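Side-chain contacts in fatty acid synthase 1, isoform A (Drosophila melanogaster, PDB 6FN6), which probably carries out NADPH-dependent synthesis of long-chain saturated fatty acids from acetyl-CoA and malonyl-CoA, seen here in its dehydratase, enoyl reductase and ketoreductase region: residues A[378-383]-A[436-441]; A[38-43]-A[77-82]; A[898-901]-A[905-908]. All blocks are in the same frame, centred on the assembly; numbering follows the deposited sequence.

Interaction 1 of 3, residues A[378-383]-A[436-441]; sequences FGIDVL and ATRVLV
Asp-381, just past the end of strand 374-380, faces Arg-438 across strand 402-409, and the buried pair Phe-378 and Leu-440 meets across the same strand within the mixed sheet. The strand order, with 438-445 antiparallel to its neighbours, matches the class I methyltransferase fold and is consistent with the pseudo-methyltransferase domain of animal fatty acid synthases. Backbone evidence comes first: the touching parts run 156° apart, and Ile-380 CA lies 9.2 Å from Leu-440 CA, a spacing that fits one intervening strand. Gly-379 and Asp-381 pair by backbone hydrogen bonds with that strand, at Glu-407 among others.

The polar contact is a long salt bridge, Asp-381 OD1 to Arg-438 NH1 at 3.6 Å. Carboxylate and guanidinium are nearly coplanar, 26° apart, and OD1 sits at the guanidinium edge. Asp-381 OD2 remains 4.1 Å from Arg-438 NH2, so the approach is loose. The arginine chain reaches this position extended from CG to NE. Glu-407 adds a second, weak and long ion pair to NH1. A leucine in place of Arg-438 would probably leave the Asp-381 carboxylate without its cationic mate and remove the weak pair to Glu-407. The methyl Ile-380 CG2 approaches the guanidinium obliquely, 4.1 Å from Arg-438 NH1.

Apolar packing is the work of Phe-378 and Leu-440. Phe-378, with CG anti to the backbone N (chi1 178°), swings its ring toward strand 438-445, where Leu-440 CD1 meets the ring edge 4.2 Å from Phe-378 CE1.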
loop_
_atom_site.group_PDB
_atom_site.type_symbol
_atom_site.label_atom_id
_atom_site.label_comp_id
_atom_site.label_asym_id
_atom_site.label_seq_id
_atom_site.Cartn_x
_atom_site.Cartn_y
_atom_site.Cartn_z
ATOM N N PHE A 378 -17.876 -60.758 -42.074
ATOM C CA PHE A 378 -18.764 -59.758 -42.647
ATOM C C PHE A 378 -18.507 -59.613 -44.142
ATOM O O PHE A 378 -17.362 -59.651 -44.592
ATOM C CB PHE A 378 -18.591 -58.407 -41.953
ATOM C CG PHE A 378 -19.455 -57.323 -42.530
ATOM C CD1 PHE A 378 -20.775 -57.187 -42.136
ATOM C CD2 PHE A 378 -18.949 -56.443 -43.475
ATOM C CE1 PHE A 378 -21.573 -56.193 -42.669
ATOM C CE2 PHE A 378 -19.741 -55.447 -44.011
ATOM C CZ PHE A 378 -21.056 -55.322 -43.608
ATOM N N GLY A 379 -19.583 -59.459 -44.907
ATOM C CA GLY A 379 -19.482 -59.297 -46.346
ATOM C C GLY A 379 -20.705 -58.623 -46.934
ATOM O O GLY A 379 -21.789 -58.674 -46.353
ATOM N N ILE A 380 -20.530 -57.984 -48.085
ATOM C CA ILE A 380 -21.634 -57.324 -48.767
ATOM C C ILE A 380 -21.823 -57.964 -50.134
ATOM O O ILE A 380 -20.866 -58.129 -50.890
ATOM C CB ILE A 380 -21.397 -55.801 -48.895
ATOM C CG1 ILE A 380 -21.135 -55.190 -47.512
ATOM C CG2 ILE A 380 -22.589 -55.131 -49.588
ATOM C CD1 ILE A 380 -20.952 -53.686 -47.508
ATOM N N ASP A 381 -23.062 -58.332 -50.438
ATOM C CA ASP A 381 -23.405 -58.905 -51.733
ATOM C C ASP A 381 -22.663 -60.218 -51.977
ATOM O O ASP A 381 -22.190 -60.478 -53.083
ATOM C CB ASP A 381 -23.098 -57.905 -52.851
ATOM C CG ASP A 381 -23.850 -56.600 -52.682
ATOM O OD1 ASP A 381 -24.937 -56.616 -52.067
ATOM O OD2 ASP A 381 -23.356 -55.557 -53.165
ATOM N N VAL A 382 -22.578 -61.046 -50.942
ATOM C CA VAL A 382 -21.902 -62.333 -51.043
ATOM C C VAL A 382 -22.816 -63.333 -51.743
ATOM O O VAL A 382 -22.357 -64.169 -52.520
ATOM C CB VAL A 382 -21.475 -62.842 -49.653
ATOM C CG1 VAL A 382 -20.834 -64.226 -49.751
ATOM C CG2 VAL A 382 -20.521 -61.857 -49.000
ATOM N N LEU A 383 -24.111 -63.247 -51.457
ATOM C CA LEU A 383 -25.092 -64.131 -52.072
ATOM C C LEU A 383 -25.500 -63.610 -53.449
ATOM O O LEU A 383 -26.169 -64.304 -54.214
ATOM C CB LEU A 383 -26.322 -64.270 -51.174
ATOM C CG LEU A 383 -26.042 -64.697 -49.731
ATOM C CD1 LEU A 383 -27.328 -64.712 -48.922
ATOM C CD2 LEU A 383 -25.360 -66.064 -49.679
ATOM N N ALA A 436 -35.492 -50.291 -47.400
ATOM C CA ALA A 436 -36.007 -51.262 -48.348
ATOM C C ALA A 436 -34.897 -51.521 -49.353
ATOM O O ALA A 436 -33.927 -50.767 -49.415
ATOM C CB ALA A 436 -37.265 -50.760 -49.025
ATOM N N THR A 437 -35.024 -52.591 -50.126
ATOM C CA THR A 437 -34.002 -52.975 -51.102
ATOM C C THR A 437 -32.713 -53.497 -50.464
ATOM O O THR A 437 -31.802 -53.910 -51.180
ATOM C CB THR A 437 -33.625 -51.805 -52.053
ATOM O OG1 THR A 437 -33.313 -50.625 -51.303
ATOM C CG2 THR A 437 -34.766 -51.514 -53.022
ATOM N N ARG A 438 -32.615 -53.472 -49.137
ATOM C CA ARG A 438 -31.430 -54.012 -48.469
ATOM C C ARG A 438 -31.783 -54.648 -47.128
ATOM O O ARG A 438 -32.763 -54.271 -46.484
ATOM C CB ARG A 438 -30.368 -52.930 -48.265
ATOM C CG ARG A 438 -29.609 -52.563 -49.529
ATOM C CD ARG A 438 -28.254 -51.951 -49.211
ATOM N NE ARG A 438 -27.416 -51.849 -50.403
ATOM C CZ ARG A 438 -26.578 -52.793 -50.823
ATOM N NH1 ARG A 438 -26.457 -53.934 -50.157
ATOM N NH2 ARG A 438 -25.859 -52.599 -51.920
ATOM N N VAL A 439 -30.973 -55.622 -46.724
ATOM C CA VAL A 439 -31.217 -56.375 -45.499
ATOM C C VAL A 439 -29.905 -56.879 -44.902
ATOM O O VAL A 439 -28.983 -57.241 -45.632
ATOM C CB VAL A 439 -32.188 -57.554 -45.767
ATOM C CG1 VAL A 439 -31.604 -58.508 -46.805
ATOM C CG2 VAL A 439 -32.513 -58.290 -44.472
ATOM N N LEU A 440 -29.824 -56.898 -43.576
ATOM C CA LEU A 440 -28.677 -57.491 -42.897
ATOM C C LEU A 440 -29.053 -58.891 -42.412
ATOM O O LEU A 440 -30.008 -59.060 -41.649
ATOM C CB LEU A 440 -28.218 -56.618 -41.727
ATOM C CG LEU A 440 -26.874 -56.990 -41.087
ATOM C CD1 LEU A 440 -25.720 -56.778 -42.064
ATOM C CD2 LEU A 440 -26.639 -56.198 -39.806
ATOM N N VAL A 441 -28.306 -59.891 -42.867
ATOM C CA VAL A 441 -28.616 -61.280 -42.557
ATOM C C VAL A 441 -27.526 -61.892 -41.688
ATOM O O VAL A 441 -26.346 -61.865 -42.038
ATOM C CB VAL A 441 -28.802 -62.103 -43.850
ATOM C CG1 VAL A 441 -29.220 -63.528 -43.524
ATOM C CG2 VAL A 441 -29.826 -61.444 -44.765
#

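Interaction 2 of 3, residues A[38-43]-A[77-82]; sequences MTLAWQ and VKFGIN
Leu-40 reaches from helix 34-48 onto Phe-79 and Ile-81 of strand 76-83, part of the helix-on-sheet core of the predicted N-terminal hotdog fold of the dehydratase. In the first shell, Leu-40 CD1 lies 3.6 Å from Phe-79 CD2 and 4.0 Å from Phe-79 CG, approaching the ring obliquely. The branch of Ile-81 ends on the helix itself: its CD1 is 4.0 Å from Leu-40 CB and 3.9 Å from Leu-40 O. Ile-81 CG1 is set beside its backbone N (chi1 -44°) with CD1 extended beyond it, which carries the methyl to the helix backbone.

The segment geometry explains the span, since the axes approach to 9.7 Å at 49°, a gap bridged by these apolar groups. Further out, strand 7-12 pairs with the 77-82 segment, and its Val-9 also touches Leu-40. Asn-82 reaches the second subunit, packing on its Phe-83. The rings of Phe-32 and Tyr-37 meet Phe-79, whose side chain is about 11 Å from that of His-24, the probable proton acceptor of the dehydratase. What backs the Phe-79 ring from its own strand is Val-77, whose CG2 sits over one face, 4.1 Å above the ring plane and offset toward the rim.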
loop_
_atom_site.group_PDB
_atom_site.type_symbol
_atom_site.label_atom_id
_atom_site.label_comp_id
_atom_site.label_asym_id
_atom_site.label_seq_id
_atom_site.Cartn_x
_atom_site.Cartn_y
_atom_site.Cartn_z
ATOM N N MET A 38 6.724 -23.653 5.598
ATOM C CA MET A 38 6.834 -23.040 6.910
ATOM C C MET A 38 7.867 -23.786 7.743
ATOM O O MET A 38 8.680 -23.176 8.434
ATOM C CB MET A 38 5.476 -23.036 7.609
ATOM C CG MET A 38 4.393 -22.295 6.843
ATOM S SD MET A 38 2.735 -22.503 7.527
ATOM C CE MET A 38 2.989 -21.978 9.219
ATOM N N THR A 39 7.849 -25.112 7.652
ATOM C CA THR A 39 8.797 -25.942 8.381
ATOM C C THR A 39 10.220 -25.688 7.891
ATOM O O THR A 39 11.142 -25.572 8.693
ATOM C CB THR A 39 8.455 -27.438 8.242
ATOM O OG1 THR A 39 7.155 -27.681 8.790
ATOM C CG2 THR A 39 9.478 -28.308 8.973
ATOM N N LEU A 40 10.398 -25.627 6.574
ATOM C CA LEU A 40 11.708 -25.355 5.992
ATOM C C LEU A 40 12.244 -24.004 6.454
ATOM O O LEU A 40 13.411 -23.886 6.827
ATOM C CB LEU A 40 11.641 -25.386 4.464
ATOM C CG LEU A 40 11.359 -26.733 3.790
ATOM C CD1 LEU A 40 11.449 -26.589 2.277
ATOM C CD2 LEU A 40 12.307 -27.826 4.280
ATOM N N ALA A 41 11.387 -22.989 6.429
ATOM C CA ALA A 41 11.771 -21.657 6.881
ATOM C C ALA A 41 12.100 -21.696 8.366
ATOM O O ALA A 41 13.062 -21.078 8.824
ATOM C CB ALA A 41 10.659 -20.656 6.604
ATOM N N TRP A 42 11.294 -22.440 9.112
ATOM C CA TRP A 42 11.483 -22.581 10.547
ATOM C C TRP A 42 12.808 -23.272 10.859
ATOM O O TRP A 42 13.589 -22.797 11.684
ATOM C CB TRP A 42 10.315 -23.370 11.144
ATOM C CG TRP A 42 10.417 -23.633 12.612
ATOM C CD1 TRP A 42 11.193 -22.972 13.518
ATOM C CD2 TRP A 42 9.714 -24.642 13.346
ATOM N NE1 TRP A 42 11.015 -23.507 14.772
ATOM C CE2 TRP A 42 10.112 -24.534 14.691
ATOM C CE3 TRP A 42 8.784 -25.625 12.993
ATOM C CZ2 TRP A 42 9.613 -25.372 15.684
ATOM C CZ3 TRP A 42 8.291 -26.458 13.982
ATOM C CH2 TRP A 42 8.707 -26.326 15.311
ATOM N N GLN A 43 13.053 -24.397 10.196
ATOM C CA GLN A 43 14.243 -25.197 10.458
ATOM C C GLN A 43 15.529 -24.445 10.137
ATOM O O GLN A 43 16.369 -24.240 11.013
ATOM C CB GLN A 43 14.188 -26.498 9.656
ATOM C CG GLN A 43 13.250 -27.536 10.250
ATOM C CD GLN A 43 13.164 -28.795 9.416
ATOM O OE1 GLN A 43 13.576 -28.818 8.257
ATOM N NE2 GLN A 43 12.627 -29.857 10.005
ATOM N N VAL A 77 13.543 -31.975 -6.189
ATOM C CA VAL A 77 13.209 -30.557 -6.254
ATOM C C VAL A 77 14.079 -29.786 -5.272
ATOM O O VAL A 77 14.305 -30.229 -4.145
ATOM C CB VAL A 77 11.711 -30.323 -5.975
ATOM C CG1 VAL A 77 11.316 -30.941 -4.647
ATOM C CG2 VAL A 77 11.384 -28.835 -5.989
ATOM N N LYS A 78 14.556 -28.624 -5.706
ATOM C CA LYS A 78 15.464 -27.820 -4.902
ATOM C C LYS A 78 14.796 -26.536 -4.420
ATOM O O LYS A 78 14.294 -25.751 -5.225
ATOM C CB LYS A 78 16.715 -27.493 -5.722
ATOM C CG LYS A 78 17.471 -28.736 -6.174
ATOM C CD LYS A 78 18.846 -28.425 -6.739
ATOM C CE LYS A 78 19.582 -29.713 -7.092
ATOM N NZ LYS A 78 20.964 -29.478 -7.594
ATOM N N PHE A 79 14.795 -26.325 -3.106
ATOM C CA PHE A 79 14.253 -25.096 -2.532
ATOM C C PHE A 79 15.381 -24.166 -2.091
ATOM O O PHE A 79 16.303 -24.582 -1.389
ATOM C CB PHE A 79 13.338 -25.399 -1.341
ATOM C CG PHE A 79 12.108 -26.191 -1.696
ATOM C CD1 PHE A 79 11.110 -25.637 -2.483
ATOM C CD2 PHE A 79 11.940 -27.481 -1.224
ATOM C CE1 PHE A 79 9.973 -26.364 -2.802
ATOM C CE2 PHE A 79 10.808 -28.211 -1.539
ATOM C CZ PHE A 79 9.823 -27.650 -2.329
ATOM N N GLY A 80 15.301 -22.907 -2.516
ATOM C CA GLY A 80 16.255 -21.885 -2.118
ATOM C C GLY A 80 15.667 -20.912 -1.112
ATOM O O GLY A 80 14.622 -20.317 -1.366
ATOM N N ILE A 81 16.331 -20.756 0.031
ATOM C CA ILE A 81 15.825 -19.902 1.106
ATOM C C ILE A 81 16.808 -18.768 1.391
ATOM O O ILE A 81 18.020 -18.972 1.378
ATOM C CB ILE A 81 15.558 -20.715 2.387
ATOM C CG1 ILE A 81 14.846 -22.027 2.036
ATOM C CG2 ILE A 81 14.736 -19.889 3.367
ATOM C CD1 ILE A 81 14.453 -22.877 3.233
ATOM N N ASN A 82 16.275 -17.578 1.662
ATOM C CA ASN A 82 17.099 -16.404 1.956
ATOM C C ASN A 82 16.459 -15.538 3.041
ATOM O O ASN A 82 15.237 -15.413 3.104
ATOM C CB ASN A 82 17.319 -15.575 0.689
ATOM C CG ASN A 82 18.552 -14.697 0.772
ATOM O OD1 ASN A 82 18.981 -14.310 1.860
ATOM N ND2 ASN A 82 19.130 -14.377 -0.380
#

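Interaction 3 of 3, residues A[898-901]-A[905-908]; sequences DEEA and ALQP
Packing is closest where Leu-906 lies against the aliphatic part of Glu-900, within the irregular connection between strands 891-895 and 913-915 that leads from the enoyl reductase toward the ketoreductase. Leu-906 CD2 touches Glu-900 CG at 3.7 Å and Glu-900 CB at 3.8 Å, so one methyl covers two methylenes. The chain doubles back over five intervening residues to bring Leu-906 CA within 8.0 Å of Glu-900 CA. A bend at chi2 (80°) turns the carboxylate of Glu-900 away from an extended course, so that its hydrocarbon part meets the leucine while its oxygens are used elsewhere.

This closest touch is made by an exposed leucine, which also meets a crystal neighbour, so its exact rotamer may partly reflect the lattice. The carboxylate end is looser toward the partly exposed Pro-908: Glu-900 OE2 is 4.1 Å from Pro-908 CA, a van der Waals approach only.

The carboxylate is nonetheless well supplied with partners: OE1 makes a salt bridge with Arg-646 and OE2 a hydrogen bond with Tyr-607, on which Pro-908 also packs. The chemistry therefore implies a division of labour, in which a salt bridge and a hydrogen bond tie the carboxylate to strands 642-646 and 601-611 while the methylenes supply an apolar seat for the returning chain.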
loop_
_atom_site.group_PDB
_atom_site.type_symbol
_atom_site.label_atom_id
_atom_site.label_comp_id
_atom_site.label_asym_id
_atom_site.label_seq_id
_atom_site.Cartn_x
_atom_site.Cartn_y
_atom_site.Cartn_z
ATOM N N ASP A 898 -36.403 -10.469 -30.774
ATOM C CA ASP A 898 -36.547 -9.269 -31.590
ATOM C C ASP A 898 -37.658 -8.394 -31.022
ATOM O O ASP A 898 -38.736 -8.886 -30.694
ATOM C CB ASP A 898 -36.840 -9.634 -33.044
ATOM C CG ASP A 898 -35.588 -9.998 -33.818
ATOM O OD1 ASP A 898 -34.648 -9.178 -33.842
ATOM O OD2 ASP A 898 -35.538 -11.108 -34.385
ATOM N N GLU A 899 -37.394 -7.097 -30.904
ATOM C CA GLU A 899 -38.372 -6.180 -30.329
ATOM C C GLU A 899 -39.535 -5.929 -31.290
ATOM O O GLU A 899 -39.339 -5.695 -32.484
ATOM C CB GLU A 899 -37.703 -4.856 -29.955
ATOM C CG GLU A 899 -38.641 -3.856 -29.292
ATOM C CD GLU A 899 -37.946 -2.564 -28.913
ATOM O OE1 GLU A 899 -36.723 -2.451 -29.143
ATOM O OE2 GLU A 899 -38.625 -1.660 -28.379
ATOM N N GLU A 900 -40.747 -5.984 -30.747
ATOM C CA GLU A 900 -41.958 -5.691 -31.504
ATOM C C GLU A 900 -41.928 -4.272 -32.061
ATOM O O GLU A 900 -41.355 -3.366 -31.454
ATOM C CB GLU A 900 -43.201 -5.887 -30.633
ATOM C CG GLU A 900 -43.494 -7.339 -30.291
ATOM C CD GLU A 900 -42.640 -7.860 -29.152
ATOM O OE1 GLU A 900 -41.705 -7.150 -28.730
ATOM O OE2 GLU A 900 -42.908 -8.983 -28.675
ATOM N N ALA A 901 -42.546 -4.087 -33.222
ATOM C CA ALA A 901 -42.471 -2.821 -33.937
ATOM C C ALA A 901 -43.327 -1.750 -33.268
ATOM O O ALA A 901 -44.362 -2.049 -32.670
ATOM C CB ALA A 901 -42.902 -3.011 -35.381
ATOM N N ALA A 905 -45.804 -0.471 -25.508
ATOM C CA ALA A 905 -46.110 -1.557 -24.585
ATOM C C ALA A 905 -47.028 -2.580 -25.243
ATOM O O ALA A 905 -47.972 -2.224 -25.947
ATOM C CB ALA A 905 -46.746 -1.011 -23.318
ATOM N N LEU A 906 -46.737 -3.856 -25.010
ATOM C CA LEU A 906 -47.413 -4.935 -25.716
ATOM C C LEU A 906 -47.111 -6.292 -25.083
ATOM O O LEU A 906 -45.972 -6.570 -24.714
ATOM C CB LEU A 906 -46.974 -4.925 -27.182
ATOM C CG LEU A 906 -47.433 -6.049 -28.107
ATOM C CD1 LEU A 906 -48.940 -6.058 -28.233
ATOM C CD2 LEU A 906 -46.783 -5.887 -29.467
ATOM N N GLN A 907 -48.132 -7.135 -24.958
ATOM C CA GLN A 907 -47.950 -8.477 -24.408
ATOM C C GLN A 907 -47.173 -9.350 -25.400
ATOM O O GLN A 907 -47.529 -9.411 -26.578
ATOM C CB GLN A 907 -49.300 -9.111 -24.074
ATOM C CG GLN A 907 -49.205 -10.307 -23.136
ATOM C CD GLN A 907 -48.763 -9.913 -21.736
ATOM O OE1 GLN A 907 -48.941 -8.769 -21.318
ATOM N NE2 GLN A 907 -48.179 -10.859 -21.008
ATOM N N PRO A 908 -46.120 -10.041 -24.929
ATOM C CA PRO A 908 -45.242 -10.768 -25.855
ATOM C C PRO A 908 -45.841 -12.036 -26.458
ATOM O O PRO A 908 -46.581 -12.762 -25.792
ATOM C CB PRO A 908 -44.036 -11.119 -24.981
ATOM C CG PRO A 908 -44.588 -11.225 -23.612
ATOM C CD PRO A 908 -45.682 -10.198 -23.528
#

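In the fold
The three contacts follow one another along the chain in the order 2, 1, 3, each closing before the next opens, and none touches another. Their centres stand 73 Å (1 to 2), 58 Å (1 to 3) and 67 Å (2 to 3) apart, with nearest atoms at least about 41 Å from each other. They share no sheet: interaction 2 lies in the dehydratase hotdog region, interaction 1 in the mixed sheet resembling a methyltransferase, and interaction 3 beside the enoyl reductase sheet containing strand 601-611. Interactions 1 and 2 fall on opposite sides of the chain's centre. This separation fits a modifying region built from distinct domains, each with its own local packing.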